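PDB 2WTM: EST1E from Clostridium proteoclasticum, which hydrolyses ester bonds as a promiscuous feruloyl esterase of a rumen bacterium, probably releasing ferulic acid from plant cell-wall material. Local coordinates for residues T84-L87 against A88-Y92; I179-E182 against D183-K187; D186-T189 against K190-I194. One frame throughout, in Å; residues are numbered along the deposited sequence.

Contact 1: residues T84-L87 against A88-Y92; sequences TNIL and AVVDY
Four successive i to i+4 hydrogen bonds tie residues 84-87 to 88-92 in one continuous piece of alpha helix 79-93, from Ala88 N to Thr84 O at 3.0 Å through to Asp91 N to Leu87 O at 2.9 Å. The bond from Val90 N to Ile86 O is the straightest, with an N-H...O angle of 175°. On the inward side Ile86 and Val90 meet branch to branch, CG2 of Ile86 lying 4.3 Å from CG2 of Val90. In Val90, CG1 stands anti to the backbone N (chi1 172°), which turns CG2 back along the helix and sets it 3.3 Å from Ile86 O. Val89 does the same one residue earlier, its CG2 resting 3.4 Å from Asn85 O. Asn85 also fastens the helix to the loop beyond strand 58-62, its OD1 accepting a hydrogen bond from Tyr65 N. Asp91 OD2 is hydrogen-bonded to Asn171 ND2 of the second subunit, and Leu87 packs on the same residue. Ile86, Val89 and Val90 pack on strand 27-33, Val89 also on strand 58-62, while Tyr92 reaches strand 3-8. This is a helix packed against the central sheet of an alpha/beta-hydrolase fold, its other side at the dimer interface.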
loop_
_atom_site.group_PDB
_atom_site.type_symbol
_atom_site.label_atom_id
_atom_site.label_comp_id
_atom_site.label_asym_id
_atom_site.label_seq_id
_atom_site.Cartn_x
_atom_site.Cartn_y
_atom_site.Cartn_z
ATOM N N THR A 84 -5.670 -0.731 -3.383
ATOM C CA THR A 84 -5.569 -1.589 -4.629
ATOM C C THR A 84 -6.945 -1.829 -5.234
ATOM O O THR A 84 -7.168 -1.676 -6.424
ATOM C CB THR A 84 -4.716 -2.831 -4.368
ATOM O OG1 THR A 84 -3.370 -2.394 -4.009
ATOM C CG2 THR A 84 -4.666 -3.714 -5.562
ATOM N N ASN A 85 -7.841 -2.252 -4.339
ATOM C CA ASN A 85 -9.226 -2.548 -4.718
ATOM C C ASN A 85 -9.881 -1.330 -5.361
ATOM O O ASN A 85 -10.530 -1.387 -6.419
ATOM C CB ASN A 85 -10.070 -3.036 -3.526
ATOM C CG ASN A 85 -9.588 -4.302 -2.862
ATOM O OD1 ASN A 85 -10.029 -4.593 -1.778
ATOM N ND2 ASN A 85 -8.821 -5.120 -3.561
ATOM N N ILE A 86 -9.749 -0.197 -4.727
ATOM C CA ILE A 86 -10.371 1.025 -5.252
ATOM C C ILE A 86 -9.782 1.454 -6.577
ATOM O O ILE A 86 -10.525 1.855 -7.466
ATOM C CB ILE A 86 -10.317 2.157 -4.223
ATOM C CG1 ILE A 86 -11.086 1.815 -2.970
ATOM C CG2 ILE A 86 -10.782 3.516 -4.813
ATOM C CD1 ILE A 86 -10.841 2.687 -1.715
ATOM N N LEU A 87 -8.471 1.353 -6.780
ATOM C CA LEU A 87 -7.862 1.609 -8.102
ATOM C C LEU A 87 -8.502 0.684 -9.140
ATOM O O LEU A 87 -8.740 1.094 -10.258
ATOM C CB LEU A 87 -6.332 1.415 -8.028
ATOM C CG LEU A 87 -5.605 2.449 -7.243
ATOM C CD1 LEU A 87 -4.093 2.142 -7.275
ATOM C CD2 LEU A 87 -5.901 3.860 -7.467
ATOM N N ALA A 88 -8.780 -0.567 -8.760
ATOM C CA ALA A 88 -9.429 -1.515 -9.686
ATOM C C ALA A 88 -10.830 -1.065 -10.032
ATOM O O ALA A 88 -11.297 -1.218 -11.182
ATOM C CB ALA A 88 -9.430 -2.856 -9.117
ATOM N N VAL A 89 -11.525 -0.530 -9.050
ATOM C CA VAL A 89 -12.907 -0.130 -9.289
ATOM C C VAL A 89 -12.851 1.139 -10.168
ATOM O O VAL A 89 -13.712 1.313 -11.077
ATOM C CB VAL A 89 -13.633 0.130 -7.947
ATOM C CG1 VAL A 89 -14.961 0.850 -8.153
ATOM C CG2 VAL A 89 -13.811 -1.136 -7.147
ATOM N N VAL A 90 -11.975 2.103 -9.881
ATOM C CA VAL A 90 -11.815 3.274 -10.768
ATOM C C VAL A 90 -11.445 2.854 -12.214
ATOM O O VAL A 90 -12.028 3.319 -13.179
ATOM C CB VAL A 90 -10.757 4.192 -10.234
ATOM C CG1 VAL A 90 -10.410 5.359 -11.281
ATOM C CG2 VAL A 90 -11.115 4.814 -8.921
ATOM N N ASP A 91 -10.605 1.862 -12.356
ATOM C CA ASP A 91 -10.189 1.412 -13.714
ATOM C C ASP A 91 -11.373 0.799 -14.450
ATOM O O ASP A 91 -11.463 0.925 -15.699
ATOM C CB ASP A 91 -8.952 0.486 -13.657
ATOM C CG ASP A 91 -7.677 1.265 -13.295
ATOM O OD1 ASP A 91 -7.704 2.511 -13.381
ATOM O OD2 ASP A 91 -6.705 0.555 -12.926
ATOM N N TYR A 92 -12.234 0.126 -13.721
ATOM C CA TYR A 92 -13.453 -0.480 -14.293
ATOM C C TYR A 92 -14.383 0.651 -14.734
ATOM O O TYR A 92 -14.927 0.649 -15.859
ATOM C CB TYR A 92 -14.143 -1.374 -13.259
ATOM C CG TYR A 92 -15.503 -1.853 -13.709
ATOM C CD1 TYR A 92 -15.585 -2.915 -14.548
ATOM C CD2 TYR A 92 -16.627 -1.205 -13.328
ATOM C CE1 TYR A 92 -16.877 -3.343 -15.017
ATOM C CE2 TYR A 92 -17.883 -1.612 -13.765
ATOM C CZ TYR A 92 -17.973 -2.652 -14.600
ATOM O OH TYR A 92 -19.243 -3.047 -15.023
#

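Contact 2: residues I179-E182 against D183-K187; sequences IRVE and DFVDK
Phe184 and Ile179 come together through their first torsions: chi1 of -60° sets the phenyl group beside its own backbone N and sends it back toward the start of the helix, while chi1 of -66° in Ile179 leaves CG2 anti to the backbone N and near the ring. CG2 of Ile179 then lies 4.0 Å from CE2 of Phe184, the two side chains crossing at about a right angle. The ring edge also borders the backbone, with CD2 of Phe184 3.3 Å from Arg180 O, which lies in the ring plane. That same carbonyl oxygen accepts the first-turn hydrogen bond from Asp183 N at 3.0 Å, a bent one in which the donor stands 47° above the carbonyl plane. Regular helical bonding follows, Val185 N to Val181 O and Asp186 N to Glu182 O. One turn apart, CG1 of Val181 and CG2 of Val185 meet at 4.2 Å. CB of Arg180 lies 3.7 Å from OD2 of Asp183, but the guanidinium group leads away; across the dimer, Asp183 makes a long, weak ion pair with Arg180 of the second subunit, and Lys187 NZ forms a salt bridge with Glu154 of the second subunit. Asp186 OD1 is bonded to Gln214 of helix 205-214. Ile179 and Phe184 lean on Leu116 of helix 109-120, and Val181 and Val185 on Phe211. The whole is a short helix of about two turns together with the loop that enters it, its apolar side wedged between two helices of the alpha/beta-hydrolase domain, with Arg180, Asp183, Phe184 and Lys187 reaching the second subunit.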
loop_
_atom_site.group_PDB
_atom_site.type_symbol
_atom_site.label_atom_id
_atom_site.label_comp_id
_atom_site.label_asym_id
_atom_site.label_seq_id
_atom_site.Cartn_x
_atom_site.Cartn_y
_atom_site.Cartn_z
ATOM N N ILE A 179 1.148 5.363 6.529
ATOM C CA ILE A 179 0.344 6.303 5.720
ATOM C C ILE A 179 0.349 7.668 6.329
ATOM O O ILE A 179 -0.089 7.891 7.457
ATOM C CB ILE A 179 -1.084 5.797 5.547
ATOM C CG1 ILE A 179 -1.086 4.528 4.732
ATOM C CG2 ILE A 179 -1.994 6.792 4.778
ATOM C CD1 ILE A 179 -2.334 3.768 4.703
ATOM N N ARG A 180 0.821 8.650 5.538
ATOM C CA ARG A 180 0.795 10.066 5.955
ATOM C C ARG A 180 -0.425 10.788 5.357
ATOM O O ARG A 180 -0.349 11.308 4.278
ATOM C CB ARG A 180 2.073 10.731 5.489
ATOM C CG ARG A 180 3.345 9.943 5.830
ATOM C CD ARG A 180 3.473 9.497 7.240
ATOM N NE ARG A 180 3.332 10.613 8.161
ATOM C CZ ARG A 180 3.840 10.641 9.380
ATOM N NH1 ARG A 180 4.599 9.647 9.843
ATOM N NH2 ARG A 180 3.606 11.710 10.132
ATOM N N VAL A 181 -1.546 10.719 6.067
ATOM C CA VAL A 181 -2.821 11.257 5.543
ATOM C C VAL A 181 -2.707 12.673 5.041
ATOM O O VAL A 181 -3.250 13.043 4.018
ATOM C CB VAL A 181 -3.976 11.087 6.589
ATOM C CG1 VAL A 181 -5.267 11.624 6.060
ATOM C CG2 VAL A 181 -4.139 9.615 6.932
ATOM N N GLU A 182 -1.973 13.469 5.809
ATOM C CA GLU A 182 -1.844 14.885 5.489
ATOM C C GLU A 182 -1.283 15.152 4.107
ATOM O O GLU A 182 -1.652 16.170 3.458
ATOM C CB GLU A 182 -0.973 15.542 6.562
ATOM C CG GLU A 182 -1.572 15.703 7.936
ATOM C CD GLU A 182 -1.628 14.412 8.801
ATOM O OE1 GLU A 182 -0.964 13.364 8.448
ATOM O OE2 GLU A 182 -2.329 14.467 9.856
ATOM N N ASP A 183 -0.421 14.263 3.609
ATOM C CA ASP A 183 0.145 14.369 2.245
ATOM C C ASP A 183 -0.979 14.273 1.206
ATOM O O ASP A 183 -1.015 14.997 0.200
ATOM C CB ASP A 183 1.165 13.288 1.958
ATOM C CG ASP A 183 2.458 13.485 2.653
ATOM O OD1 ASP A 183 2.631 14.497 3.379
ATOM O OD2 ASP A 183 3.282 12.570 2.506
ATOM N N PHE A 184 -1.858 13.308 1.439
ATOM C CA PHE A 184 -2.985 13.081 0.520
ATOM C C PHE A 184 -4.029 14.225 0.577
ATOM O O PHE A 184 -4.651 14.541 -0.429
ATOM C CB PHE A 184 -3.725 11.732 0.819
ATOM C CG PHE A 184 -2.874 10.496 0.699
ATOM C CD1 PHE A 184 -3.013 9.679 -0.372
ATOM C CD2 PHE A 184 -1.877 10.193 1.617
ATOM C CE1 PHE A 184 -2.285 8.503 -0.510
ATOM C CE2 PHE A 184 -1.150 9.007 1.526
ATOM C CZ PHE A 184 -1.346 8.173 0.443
ATOM N N VAL A 185 -4.246 14.766 1.752
ATOM C CA VAL A 185 -5.128 15.938 1.890
ATOM C C VAL A 185 -4.552 17.100 1.067
ATOM O O VAL A 185 -5.260 17.769 0.301
ATOM C CB VAL A 185 -5.313 16.336 3.345
ATOM C CG1 VAL A 185 -6.024 17.667 3.484
ATOM C CG2 VAL A 185 -6.079 15.236 4.099
ATOM N N ASP A 186 -3.261 17.332 1.234
ATOM C CA ASP A 186 -2.639 18.409 0.486
ATOM C C ASP A 186 -2.714 18.263 -1.023
ATOM O O ASP A 186 -2.715 19.275 -1.770
ATOM C CB ASP A 186 -1.151 18.495 0.892
ATOM C CG ASP A 186 -0.931 19.275 2.155
ATOM O OD1 ASP A 186 -1.864 19.948 2.707
ATOM O OD2 ASP A 186 0.237 19.209 2.617
ATOM N N LYS A 187 -2.713 17.038 -1.519
ATOM C CA LYS A 187 -2.707 16.812 -2.939
ATOM C C LYS A 187 -4.053 16.956 -3.608
ATOM O O LYS A 187 -4.075 17.258 -4.825
ATOM C CB LYS A 187 -2.087 15.478 -3.269
ATOM C CG LYS A 187 -0.598 15.441 -3.006
ATOM C CD LYS A 187 0.168 16.502 -3.777
ATOM C CE LYS A 187 0.042 16.330 -5.263
ATOM N NZ LYS A 187 0.999 17.212 -6.025
#

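Contact 3: residues D186-T189 against K190-I194; sequences DKYT and KPVLI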
loop_
_atom_site.group_PDB
_atom_site.type_symbol
_atom_site.label_atom_id
_atom_site.label_comp_id
_atom_site.label_asym_id
_atom_site.label_seq_id
_atom_site.Cartn_x
_atom_site.Cartn_y
_atom_site.Cartn_z
ATOM N N ASP A 186 -3.261 17.332 1.234
ATOM C CA ASP A 186 -2.639 18.409 0.486
ATOM C C ASP A 186 -2.714 18.263 -1.023
ATOM O O ASP A 186 -2.715 19.275 -1.770
ATOM C CB ASP A 186 -1.151 18.495 0.892
ATOM C CG ASP A 186 -0.931 19.275 2.155
ATOM O OD1 ASP A 186 -1.864 19.948 2.707
ATOM O OD2 ASP A 186 0.237 19.209 2.617
ATOM N N LYS A 187 -2.713 17.038 -1.519
ATOM C CA LYS A 187 -2.707 16.812 -2.939
ATOM C C LYS A 187 -4.053 16.956 -3.608
ATOM O O LYS A 187 -4.075 17.258 -4.825
ATOM C CB LYS A 187 -2.087 15.478 -3.269
ATOM C CG LYS A 187 -0.598 15.441 -3.006
ATOM C CD LYS A 187 0.168 16.502 -3.777
ATOM C CE LYS A 187 0.042 16.330 -5.263
ATOM N NZ LYS A 187 0.999 17.212 -6.025
ATOM N N TYR A 188 -5.157 16.815 -2.853
ATOM C CA TYR A 188 -6.466 16.839 -3.505
ATOM C C TYR A 188 -7.091 18.193 -3.250
ATOM O O TYR A 188 -7.603 18.458 -2.169
ATOM C CB TYR A 188 -7.369 15.702 -2.975
ATOM C CG TYR A 188 -8.655 15.608 -3.795
ATOM C CD1 TYR A 188 -8.661 14.923 -5.009
ATOM C CD2 TYR A 188 -9.829 16.243 -3.361
ATOM C CE1 TYR A 188 -9.845 14.831 -5.782
ATOM C CE2 TYR A 188 -10.964 16.175 -4.130
ATOM C CZ TYR A 188 -10.957 15.475 -5.323
ATOM O OH TYR A 188 -12.073 15.411 -6.143
ATOM N N THR A 189 -6.982 19.023 -4.279
ATOM C CA THR A 189 -7.447 20.427 -4.206
ATOM C C THR A 189 -8.772 20.697 -4.832
ATOM O O THR A 189 -9.206 21.881 -4.850
ATOM C CB THR A 189 -6.426 21.325 -4.877
ATOM O OG1 THR A 189 -6.301 20.949 -6.231
ATOM C CG2 THR A 189 -5.073 21.158 -4.125
ATOM N N LYS A 190 -9.458 19.668 -5.314
ATOM C CA LYS A 190 -10.807 19.777 -5.904
ATOM C C LYS A 190 -11.829 19.802 -4.752
ATOM O O LYS A 190 -11.474 19.695 -3.603
ATOM C CB LYS A 190 -11.091 18.682 -6.924
ATOM C CG LYS A 190 -10.228 18.759 -8.156
ATOM C CD LYS A 190 -10.451 17.689 -9.106
ATOM C CE LYS A 190 -9.673 17.814 -10.406
ATOM N NZ LYS A 190 -9.842 16.525 -11.221
ATOM N N PRO A 191 -13.112 20.035 -5.058
ATOM C CA PRO A 191 -14.062 20.162 -4.008
ATOM C C PRO A 191 -14.256 18.914 -3.145
ATOM O O PRO A 191 -14.371 17.808 -3.683
ATOM C CB PRO A 191 -15.382 20.482 -4.728
ATOM C CG PRO A 191 -14.894 21.128 -5.994
ATOM C CD PRO A 191 -13.725 20.259 -6.368
ATOM N N VAL A 192 -14.319 19.169 -1.847
ATOM C CA VAL A 192 -14.556 18.186 -0.816
ATOM C C VAL A 192 -15.721 18.562 0.104
ATOM O O VAL A 192 -15.837 19.729 0.509
ATOM C CB VAL A 192 -13.255 17.981 0.035
ATOM C CG1 VAL A 192 -13.448 16.962 1.070
ATOM C CG2 VAL A 192 -12.118 17.676 -0.858
ATOM N N LEU A 193 -16.577 17.559 0.417
ATOM C CA LEU A 193 -17.583 17.703 1.465
ATOM C C LEU A 193 -17.350 16.686 2.541
ATOM O O LEU A 193 -17.478 15.470 2.292
ATOM C CB LEU A 193 -19.000 17.513 0.949
ATOM C CG LEU A 193 -20.130 17.464 1.963
ATOM C CD1 LEU A 193 -20.428 18.861 2.506
ATOM C CD2 LEU A 193 -21.438 16.926 1.340
ATOM N N ILE A 194 -16.949 17.162 3.721
ATOM C CA ILE A 194 -16.886 16.257 4.890
ATOM C C ILE A 194 -18.131 16.423 5.693
ATOM O O ILE A 194 -18.538 17.572 5.975
ATOM C CB ILE A 194 -15.639 16.468 5.780
ATOM C CG1 ILE A 194 -14.402 16.124 4.981
ATOM C CG2 ILE A 194 -15.745 15.593 6.998
ATOM C CD1 ILE A 194 -13.132 16.444 5.772
HETATM O O HOH W 1 -9.676 20.426 -1.607
#
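Tyr188 packs closely on Lys190 and Val192, whereas exposed Thr189, between Tyr188 and Lys190, points away. With CG anti to the backbone N (chi1 -172°), the phenol ring runs forward alongside the chain that follows it. Its edge meets Val192, CD2 of Tyr188 lying 3.7 Å from CG2, and Pro191 O also sits at that edge near the ring plane. Lys190 crosses the ring at about a right angle, its CB 3.5 Å from Tyr188 OH, and its backbone N stands 3.9 Å above one face of the ring, displaced toward the rim. That buried N has no hydrogen-bond partner in the model. Looser are the Thr189 side chain and, elsewhere, the backbone, which a water bridges by donating to Tyr188 O at 2.9 Å and Lys190 O at 2.8 Å; no direct hydrogen bond joins the segments. Beyond its CG the Lys190 chain is extended, carrying NZ to Arg122 O, while Tyr188 OH is bonded to Ile125 O. The segment links the end of helix 181-187 to strand 192-197, which lies between strands 125-131 and 218-223 in the central sheet, with Pro191 and Leu193 packed against Phe244 of helix 234-249.

Contact 1 is the buried one, a stretch of helix laid over the sheet; contacts 2 and 3 are only partly buried. These two share Asp186 and Lys187 and follow each other along the chain, contact 2 building helix 181-187 and contact 3 leading out of it into strand 192-197. Contact 1 stands apart, its centre about 20 Å from theirs. Its backbone is held throughout by regular helical bonds, contact 2 begins with a bent one, and contact 3 relies on ring packing and a bridging water. Contacts 1 and 2 both reach the second subunit, one by a hydrogen bond to Asp91, the other by a weak ion pair of Asp183 and a salt bridge of Lys187.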